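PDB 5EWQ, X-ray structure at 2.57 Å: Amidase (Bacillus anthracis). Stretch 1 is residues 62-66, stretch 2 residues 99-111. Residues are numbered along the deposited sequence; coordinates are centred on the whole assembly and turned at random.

Stretch 1, residues 62-66: LSYEE
Stretch 2 99-111: ARKLDQERSRNKK

The free amides at the start of a helix can be satisfied by a carboxylate from a distant segment, and this amidase offers a compact example. Leu 62 and Ser 63 are extended; Tyr 64 to Glu 66 open a helix (phi/psi near -67/-39), with Ser 63 (chi1 p) as N-cap, its OG accepting a weak bond from Glu 66 N at 3.4 Å. Stretch 2 is helical from Ala 99 to Gln 104, breaks at Glu 105 (-95/20), and resumes from Arg 106 to Asn 109.

Register is set at Ala 99, whose CA lies 5.1 Å from Glu 65 CA; its small CB, pointing toward stretch 1, comes within 4.1 Å of that same CA. Arg 100 (m, t, t) brings NE 2.7 Å from OE1 of the all-trans Glu 65, a salt bridge near the guanidinium plane. Leu 102 (m, t) sets CB 4.1 Å from Tyr 64 CD2. Asp 103 (m) straddles the helix start: OD1 accepts from Tyr 64 N and OD2 from Glu 65 N, each at 3.0 Å. Tyr 64 (chi1 m) fits as a knob among Ala 99, Leu 102, Asp 103 and Arg 106. Arg 106, extended (t, t, t), places NH1 2.7 Å from Tyr 64 OH, but the angle is too poor for a hydrogen bond. Together the stretches bury 397 Å².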

# COMPACT_ATOMS: atom_id res chain seq x y z
N LEU A 62 11.86 25.62 5.90
CA LEU A 62 11.50 24.34 6.51
C LEU A 62 12.74 23.46 6.69
O LEU A 62 13.77 23.70 6.08
CB LEU A 62 10.45 23.62 5.65
CG LEU A 62 9.71 22.43 6.27
CD1 LEU A 62 8.71 22.89 7.32
CD2 LEU A 62 9.03 21.60 5.19
N SER A 63 12.62 22.44 7.53
CA SER A 63 13.67 21.45 7.70
C SER A 63 13.07 20.06 7.87
O SER A 63 11.85 19.92 7.99
CB SER A 63 14.56 21.80 8.90
OG SER A 63 13.81 21.79 10.10
N TYR A 64 13.92 19.04 7.87
CA TYR A 64 13.46 17.67 8.03
C TYR A 64 12.92 17.42 9.43
O TYR A 64 11.97 16.66 9.61
CB TYR A 64 14.59 16.69 7.72
CG TYR A 64 14.95 16.62 6.25
CD1 TYR A 64 13.97 16.54 5.28
CD2 TYR A 64 16.28 16.65 5.84
CE1 TYR A 64 14.29 16.48 3.93
CE2 TYR A 64 16.61 16.59 4.50
CZ TYR A 64 15.62 16.51 3.55
OH TYR A 64 15.95 16.45 2.22
N GLU A 65 13.53 18.07 10.42
CA GLU A 65 13.09 17.95 11.80
C GLU A 65 11.69 18.55 11.97
O GLU A 65 10.85 17.99 12.67
CB GLU A 65 14.08 18.63 12.74
CG GLU A 65 13.70 18.53 14.21
CD GLU A 65 14.69 19.25 15.11
OE1 GLU A 65 14.48 19.24 16.35
OE2 GLU A 65 15.66 19.83 14.59
N GLU A 66 11.47 19.69 11.32
CA GLU A 66 10.16 20.34 11.35
C GLU A 66 9.12 19.50 10.61
O GLU A 66 7.98 19.38 11.06
CB GLU A 66 10.24 21.73 10.73
CG GLU A 66 11.00 22.75 11.57
CD GLU A 66 11.11 24.09 10.88
OE1 GLU A 66 11.84 24.19 9.87
OE2 GLU A 66 10.47 25.06 11.35
N ALA A 99 16.06 12.43 11.85
CA ALA A 99 15.70 13.59 11.04
C ALA A 99 16.72 14.71 11.18
O ALA A 99 17.11 15.34 10.19
CB ALA A 99 14.31 14.09 11.42
N ARG A 100 17.15 14.97 12.41
CA ARG A 100 18.13 16.02 12.68
C ARG A 100 19.47 15.69 12.04
O ARG A 100 20.17 16.58 11.55
CB ARG A 100 18.30 16.23 14.18
CG ARG A 100 17.03 16.65 14.91
CD ARG A 100 17.32 16.99 16.37
NE ARG A 100 16.10 17.21 17.13
CZ ARG A 100 15.59 16.35 18.01
NH1 ARG A 100 16.21 15.20 18.24
NH2 ARG A 100 14.47 16.64 18.66
N LYS A 101 19.83 14.41 12.05
CA LYS A 101 21.08 13.95 11.46
C LYS A 101 21.06 14.10 9.94
O LYS A 101 22.09 14.34 9.32
CB LYS A 101 21.36 12.50 11.85
CG LYS A 101 22.73 11.99 11.42
CD LYS A 101 22.97 10.57 11.90
CE LYS A 101 24.35 10.08 11.49
NZ LYS A 101 24.62 8.70 11.97
N LEU A 102 19.87 13.96 9.36
CA LEU A 102 19.70 14.14 7.92
C LEU A 102 19.71 15.62 7.55
O LEU A 102 19.96 15.97 6.40
CB LEU A 102 18.40 13.48 7.45
CG LEU A 102 18.37 11.95 7.50
CD1 LEU A 102 16.97 11.42 7.23
CD2 LEU A 102 19.37 11.36 6.51
N ASP A 103 19.45 16.47 8.53
CA ASP A 103 19.53 17.91 8.33
C ASP A 103 20.98 18.38 8.38
O ASP A 103 21.37 19.29 7.64
CB ASP A 103 18.70 18.66 9.39
CG ASP A 103 17.25 18.79 9.01
OD1 ASP A 103 16.96 18.97 7.80
OD2 ASP A 103 16.38 18.71 9.91
N GLN A 104 21.77 17.76 9.24
CA GLN A 104 23.17 18.11 9.39
C GLN A 104 23.98 17.70 8.17
O GLN A 104 24.81 18.47 7.67
CB GLN A 104 23.76 17.45 10.65
CG GLN A 104 23.11 17.90 11.95
CD GLN A 104 23.65 17.16 13.15
OE1 GLN A 104 24.41 16.20 13.02
NE2 GLN A 104 23.27 17.61 14.34
N GLU A 105 23.74 16.49 7.68
CA GLU A 105 24.46 15.97 6.53
C GLU A 105 23.69 16.20 5.24
O GLU A 105 23.94 15.53 4.23
CB GLU A 105 24.75 14.47 6.71
CG GLU A 105 25.39 14.12 8.04
CD GLU A 105 25.67 12.63 8.17
OE1 GLU A 105 25.78 12.14 9.31
OE2 GLU A 105 25.78 11.95 7.12
N ARG A 106 22.76 17.14 5.27
CA ARG A 106 21.92 17.42 4.11
C ARG A 106 22.72 17.95 2.93
O ARG A 106 22.80 17.30 1.88
CB ARG A 106 20.81 18.41 4.47
CG ARG A 106 20.10 18.98 3.25
CD ARG A 106 18.73 19.53 3.59
NE ARG A 106 18.15 20.25 2.46
CZ ARG A 106 17.61 19.67 1.39
NH1 ARG A 106 17.57 18.34 1.30
NH2 ARG A 106 17.12 20.41 0.41
N SER A 107 23.34 19.11 3.09
CA SER A 107 24.04 19.78 2.00
C SER A 107 25.26 18.99 1.52
O SER A 107 25.87 19.34 0.50
CB SER A 107 24.47 21.18 2.42
OG SER A 107 25.34 21.14 3.54
N ARG A 108 25.62 17.94 2.24
CA ARG A 108 26.80 17.14 1.90
C ARG A 108 26.43 15.79 1.30
O ARG A 108 27.15 15.28 0.43
CB ARG A 108 27.67 16.94 3.14
N ASN A 109 25.33 15.20 1.75
CA ASN A 109 24.96 13.85 1.33
C ASN A 109 23.68 13.77 0.50
O ASN A 109 23.27 12.68 0.10
CB ASN A 109 24.83 12.95 2.56
N LYS A 110 23.06 14.91 0.24
CA LYS A 110 21.86 14.97 -0.59
C LYS A 110 22.15 14.48 -2.00
O LYS A 110 23.14 14.87 -2.61
CB LYS A 110 21.29 16.39 -0.63
CG LYS A 110 20.13 16.59 -1.59
CD LYS A 110 18.89 15.86 -1.12
CE LYS A 110 17.68 16.22 -1.97
NZ LYS A 110 17.36 17.68 -1.89
N LYS A 111 21.27 13.62 -2.53
CA LYS A 111 21.47 13.07 -3.86
C LYS A 111 20.16 12.61 -4.50
O LYS A 111 19.97 12.74 -5.71
CB LYS A 111 22.46 11.90 -3.81
CG LYS A 111 22.86 11.37 -5.18
CD LYS A 111 23.87 10.24 -5.05
CE LYS A 111 24.28 9.71 -6.41
NZ LYS A 111 25.27 8.60 -6.30